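Local atomic coordinates of ribonuclease T2 (Homo sapiens, PDB entry 3T0O), a protein that cleaves single-stranded RNA, preferentially between purine and uridine, and in innate immunity degrades microbial RNA into products sensed by TLR8. Residues K11-V16 / Q182-Q187; A147-R150 / I155-I158. All coordinates share one frame; numbering follows the deposited sequence. Where two conformers were deposited one is given.

Interaction 1 (K11-V16 / Q182-Q187); sequences KKLIMV and QDQQLQ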
loop_
_atom_site.group_PDB
_atom_site.type_symbol
_atom_site.label_atom_id
_atom_site.label_comp_id
_atom_site.label_asym_id
_atom_site.label_seq_id
_atom_site.Cartn_x
_atom_site.Cartn_y
_atom_site.Cartn_z
ATOM N N LYS A 11 -14.149 -10.094 -5.713
ATOM C CA LYS A 11 -13.718 -11.462 -5.490
ATOM C C LYS A 11 -12.472 -11.613 -4.653
ATOM O O LYS A 11 -12.295 -12.618 -4.001
ATOM C CB LYS A 11 -13.554 -12.255 -6.789
ATOM C CG LYS A 11 -14.896 -12.680 -7.391
ATOM C CD LYS A 11 -14.857 -12.447 -8.877
ATOM C CE LYS A 11 -16.029 -13.079 -9.612
ATOM N NZ LYS A 11 -15.634 -14.368 -10.265
ATOM N N LYS A 12 -11.603 -10.630 -4.710
ATOM C CA LYS A 12 -10.378 -10.686 -3.898
ATOM C C LYS A 12 -10.034 -9.324 -3.357
ATOM O O LYS A 12 -10.498 -8.266 -3.819
ATOM C CB LYS A 12 -9.183 -11.219 -4.733
ATOM C CG LYS A 12 -8.761 -10.201 -5.753
ATOM C CD LYS A 12 -7.847 -10.858 -6.802
ATOM C CE LYS A 12 -7.473 -9.827 -7.839
ATOM N NZ LYS A 12 -8.443 -9.916 -8.944
ATOM N N LEU A 13 -9.126 -9.336 -2.395
ATOM C CA LEU A 13 -8.620 -8.116 -1.830
ATOM C C LEU A 13 -7.236 -7.829 -2.393
ATOM O O LEU A 13 -6.537 -8.764 -2.750
ATOM C CB LEU A 13 -8.522 -8.270 -0.300
ATOM C CG LEU A 13 -9.902 -8.299 0.350
ATOM C CD1 LEU A 13 -9.765 -8.940 1.747
ATOM C CD2 LEU A 13 -10.443 -6.833 0.391
ATOM N N ILE A 14 -6.841 -6.557 -2.422
ATOM C CA ILE A 14 -5.476 -6.213 -2.829
ATOM C C ILE A 14 -4.833 -5.403 -1.720
ATOM O O ILE A 14 -5.373 -4.338 -1.351
ATOM C CB ILE A 14 -5.515 -5.415 -4.130
ATOM C CG1 ILE A 14 -6.245 -6.135 -5.232
ATOM C CG2 ILE A 14 -4.029 -5.168 -4.616
ATOM C CD1 ILE A 14 -6.606 -5.173 -6.412
ATOM N N MET A 15 -3.751 -5.927 -1.111
ATOM C CA MET A 15 -3.034 -5.150 -0.108
ATOM C C MET A 15 -2.030 -4.309 -0.889
ATOM O O MET A 15 -1.175 -4.838 -1.575
ATOM C CB MET A 15 -2.293 -6.040 0.874
ATOM C CG MET A 15 -1.292 -5.258 1.737
ATOM S SD MET A 15 -2.043 -3.968 2.802
ATOM C CE MET A 15 -0.729 -3.535 3.912
ATOM N N VAL A 16 -2.140 -2.984 -0.785
ATOM C CA VAL A 16 -1.387 -2.066 -1.629
ATOM C C VAL A 16 -0.461 -1.316 -0.716
ATOM O O VAL A 16 -0.896 -0.677 0.275
ATOM C CB VAL A 16 -2.372 -1.064 -2.245
ATOM C CG1 VAL A 16 -1.559 -0.119 -3.174
ATOM C CG2 VAL A 16 -3.427 -1.876 -3.012
ATOM N N GLN A 182 -12.135 -14.082 2.223
ATOM C CA GLN A 182 -12.581 -14.415 3.579
ATOM C C GLN A 182 -11.544 -14.302 4.671
ATOM O O GLN A 182 -11.832 -13.620 5.677
ATOM C CB GLN A 182 -13.327 -15.749 3.614
ATOM C CG GLN A 182 -14.611 -15.685 2.824
ATOM C CD GLN A 182 -15.594 -14.596 3.315
ATOM O OE1 GLN A 182 -15.708 -14.308 4.523
ATOM N NE2 GLN A 182 -16.316 -14.003 2.370
ATOM N N ASP A 183 -10.336 -14.854 4.443
ATOM C CA ASP A 183 -9.294 -14.955 5.493
ATOM C C ASP A 183 -8.023 -14.129 5.175
ATOM O O ASP A 183 -7.043 -14.182 5.926
ATOM C CB ASP A 183 -8.873 -16.431 5.663
ATOM C CG ASP A 183 -10.054 -17.377 5.666
ATOM O OD1 ASP A 183 -11.061 -17.053 6.336
ATOM O OD2 ASP A 183 -9.988 -18.442 5.001
ATOM N N GLN A 184 -8.053 -13.429 4.047
ATOM C CA GLN A 184 -6.952 -12.575 3.553
ATOM C C GLN A 184 -5.662 -13.326 3.526
ATOM O O GLN A 184 -4.631 -12.813 4.031
ATOM C CB GLN A 184 -6.806 -11.300 4.415
ATOM C CG GLN A 184 -8.091 -10.509 4.479
ATOM C CD GLN A 184 -9.066 -11.096 5.490
ATOM O OE1 GLN A 184 -8.710 -11.329 6.642
ATOM N NE2 GLN A 184 -10.314 -11.294 5.072
ATOM N N GLN A 185 -5.682 -14.528 2.974
ATOM C CA GLN A 185 -4.455 -15.278 2.737
ATOM C C GLN A 185 -3.871 -14.885 1.375
ATOM O O GLN A 185 -4.615 -14.521 0.467
ATOM C CB GLN A 185 -4.751 -16.780 2.852
ATOM C CG GLN A 185 -5.253 -17.151 4.264
ATOM C CD GLN A 185 -4.263 -16.754 5.365
ATOM O OE1 GLN A 185 -4.522 -15.843 6.170
ATOM N NE2 GLN A 185 -3.116 -17.428 5.395
ATOM N N LEU A 186 -2.540 -14.966 1.234
ATOM C CA LEU A 186 -1.923 -14.616 -0.065
ATOM C C LEU A 186 -2.471 -15.464 -1.201
ATOM O O LEU A 186 -2.569 -16.708 -1.071
ATOM C CB LEU A 186 -0.417 -14.807 -0.017
ATOM C CG LEU A 186 0.146 -13.660 0.812
ATOM C CD1 LEU A 186 1.497 -14.148 1.344
ATOM C CD2 LEU A 186 0.404 -12.431 -0.053
ATOM N N GLN A 187 -2.760 -14.781 -2.312
ATOM C CA GLN A 187 -3.196 -15.490 -3.536
ATOM C C GLN A 187 -2.619 -14.735 -4.723
ATOM O O GLN A 187 -2.190 -13.604 -4.614
ATOM C CB GLN A 187 -4.746 -15.550 -3.633
ATOM C CG GLN A 187 -5.415 -14.218 -3.670
ATOM C CD GLN A 187 -6.860 -14.294 -4.200
ATOM O OE1 GLN A 187 -7.782 -14.431 -3.437
ATOM N NE2 GLN A 187 -7.026 -14.220 -5.514
HETATM O O HOH W 1 -10.460 -14.381 -2.902
#
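Lys12 and Gln187 meet because each sets its CG between its own backbone N and carbonyl carbon (chi1 71° and 60°). From there the chain of Gln187 runs out extended and crosses that of Lys12 at about a right angle. The contact spans strand 171-180 in the antiparallel sheet of the RNase T2 alpha/beta fold: strand 12-18 and the short strand 186-187 both pair with it, so the two segments flank a common neighbour and share no direct backbone bond.

The Gln187 amide turns its face to Lys12 CB and CD, with CD over the nitrogen side. Gln187 CD is 3.9 Å from Lys12 CB, and Gln187 NE2 approaches Lys12 CD at 3.7 Å. Lysine suits this place because its methylenes offer an apolar surface, while its chain runs on beyond Gln187 and NZ forms a salt bridge with Asp46. The glutamine amide packs by its face and bonds by its oxygen: one water donates to Gln187 OE1 at 2.7 Å and to Lys11 O at 2.8 Å, a water bridge between the two segments.

One residue further along the strand, Leu13 CD1 touches Gln184 CG at 3.6 Å. Leu13 is buried, its branched end also meeting Pro45 and Leu104, and the Gln184 methylene gives it an apolar partner. Although Gln184 is buried, both its amide atoms are served: OE1 accepts from Arg113 NE, and NE2 donates to Lys181 O and, weakly, to Gln182 O at 2.8 Å, with an N-H...O angle of 125°. The same NE2 passes 4.1 Å from Leu13 CD1.

Interaction 2 (A147-R150 / I155-I158); sequences ALAR and IPKI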
loop_
_atom_site.group_PDB
_atom_site.type_symbol
_atom_site.label_atom_id
_atom_site.label_comp_id
_atom_site.label_asym_id
_atom_site.label_seq_id
_atom_site.Cartn_x
_atom_site.Cartn_y
_atom_site.Cartn_z
ATOM N N ALA A 147 11.995 -12.080 -6.490
ATOM C CA ALA A 147 12.286 -12.296 -5.073
ATOM C C ALA A 147 10.997 -12.233 -4.231
ATOM O O ALA A 147 10.840 -13.078 -3.341
ATOM C CB ALA A 147 13.345 -11.342 -4.628
ATOM N N LEU A 148 10.100 -11.281 -4.495
ATOM C CA LEU A 148 8.829 -11.290 -3.805
ATOM C C LEU A 148 7.974 -12.499 -4.129
ATOM O O LEU A 148 7.301 -13.061 -3.261
ATOM C CB LEU A 148 8.081 -9.989 -4.033
ATOM C CG LEU A 148 8.970 -8.875 -3.516
ATOM C CD1 LEU A 148 8.169 -7.628 -3.814
ATOM C CD2 LEU A 148 9.341 -8.903 -1.994
ATOM N N ALA A 149 8.021 -12.991 -5.359
ATOM C CA ALA A 149 7.311 -14.213 -5.640
ATOM C C ALA A 149 7.823 -15.394 -4.878
ATOM O O ALA A 149 7.039 -16.255 -4.460
ATOM C CB ALA A 149 7.339 -14.445 -7.156
ATOM N N ARG A 150 9.126 -15.472 -4.682
ATOM C CA ARG A 150 9.679 -16.610 -3.902
ATOM C C ARG A 150 9.246 -16.494 -2.455
ATOM O O ARG A 150 8.810 -17.472 -1.855
ATOM C CB ARG A 150 11.188 -16.634 -4.018
ATOM C CG ARG A 150 11.897 -17.537 -3.016
ATOM C CD ARG A 150 12.163 -18.859 -3.526
ATOM N NE ARG A 150 12.770 -19.636 -2.472
ATOM C CZ ARG A 150 13.716 -20.560 -2.659
ATOM N NH1 ARG A 150 14.205 -20.807 -3.880
ATOM N NH2 ARG A 150 14.198 -21.219 -1.602
ATOM N N ILE A 155 2.538 -13.974 -7.117
ATOM C CA ILE A 155 3.167 -12.928 -7.957
ATOM C C ILE A 155 2.571 -11.576 -7.557
ATOM O O ILE A 155 1.349 -11.413 -7.548
ATOM C CB ILE A 155 2.824 -13.165 -9.450
ATOM C CG1 ILE A 155 3.213 -14.581 -9.939
ATOM C CG2 ILE A 155 3.433 -12.058 -10.301
ATOM C CD1 ILE A 155 4.549 -15.033 -9.528
ATOM N N PRO A 156 3.435 -10.641 -7.174
ATOM C CA PRO A 156 2.956 -9.306 -6.793
ATOM C C PRO A 156 2.727 -8.521 -8.071
ATOM O O PRO A 156 3.269 -8.884 -9.136
ATOM C CB PRO A 156 4.131 -8.729 -6.038
ATOM C CG PRO A 156 5.305 -9.311 -6.740
ATOM C CD PRO A 156 4.896 -10.740 -7.109
ATOM N N LYS A 157 1.986 -7.409 -7.951
ATOM C CA LYS A 157 1.983 -6.438 -9.004
ATOM C C LYS A 157 2.907 -5.334 -8.524
ATOM O O LYS A 157 2.906 -4.918 -7.358
ATOM C CB LYS A 157 0.573 -5.855 -9.173
ATOM C CG LYS A 157 -0.453 -6.873 -9.533
ATOM C CD LYS A 157 -1.774 -6.160 -9.958
ATOM N N ILE A 158 3.722 -4.855 -9.428
ATOM C CA ILE A 158 4.700 -3.858 -9.073
ATOM C C ILE A 158 4.524 -2.662 -10.003
ATOM O O ILE A 158 4.517 -2.819 -11.238
ATOM C CB ILE A 158 6.074 -4.395 -9.232
ATOM C CG1 ILE A 158 6.327 -5.683 -8.423
ATOM C CG2 ILE A 158 7.147 -3.310 -8.830
ATOM C CD1 ILE A 158 7.507 -6.390 -8.906
#
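Ala149 and Leu148, on one flank of helix 141-152, pack against Ile155 and Pro156 just after the chain turns back toward strand 157-161. The arrangement is a helix followed, after a short turn, by a strand of the antiparallel sheet, in the RNase T2 alpha/beta fold.

The small methyl of Ala149 lets the backbones come close, with the CA atoms of Ala149 and Ile155 just 4.9 Å apart. Ile155 begins by pointing away from the helix, but its longer branch folds back (chi2 -45°) and lays CD1 against Ala149 CB at 3.7 Å. Pro156 supplies the neighbouring bump. The CG-CD edge of its rigid ring is turned to the helix, CG 3.9 Å from Leu148 CB and CD 4.4 Å from Ala149 CB. The Ala149 methyl thus sits in the notch between Ile155 CD1 and the proline ring.

Leucine suits the buried side, since beyond CB its branched end continues inward onto Leu123, Val126 and Leu127 of helix 123-129 and onto Ile175. At the outer end the Ile155 side chain also touches an N-acetylglucosamine, and its backbone N donates to Asn188 OD1. Close to the helix backbone, Pro156 CD stands 4.2 Å from Ala149 N.

How the interactions relate
Strand 171-180 joins the two contacts: strands 12-18 and 186-187 of interaction 1 pair with it, as does strand 157-161 of interaction 2. Along the chain, interaction 2 is nested within the long loop that interaction 1 closes. Their centres are 14 Å apart and their nearest atoms about 5 Å, without touching. Interaction 1 is nearer the catalytic region, with the Leu13 side chain about 7 Å from that of His94 and about 10 Å from that of Glu90, both inferred active-site residues. Both approach an N-acetylglucosamine: the side chain of Ile155 lies about 4 Å from one, and that of Gln187 about 6 Å.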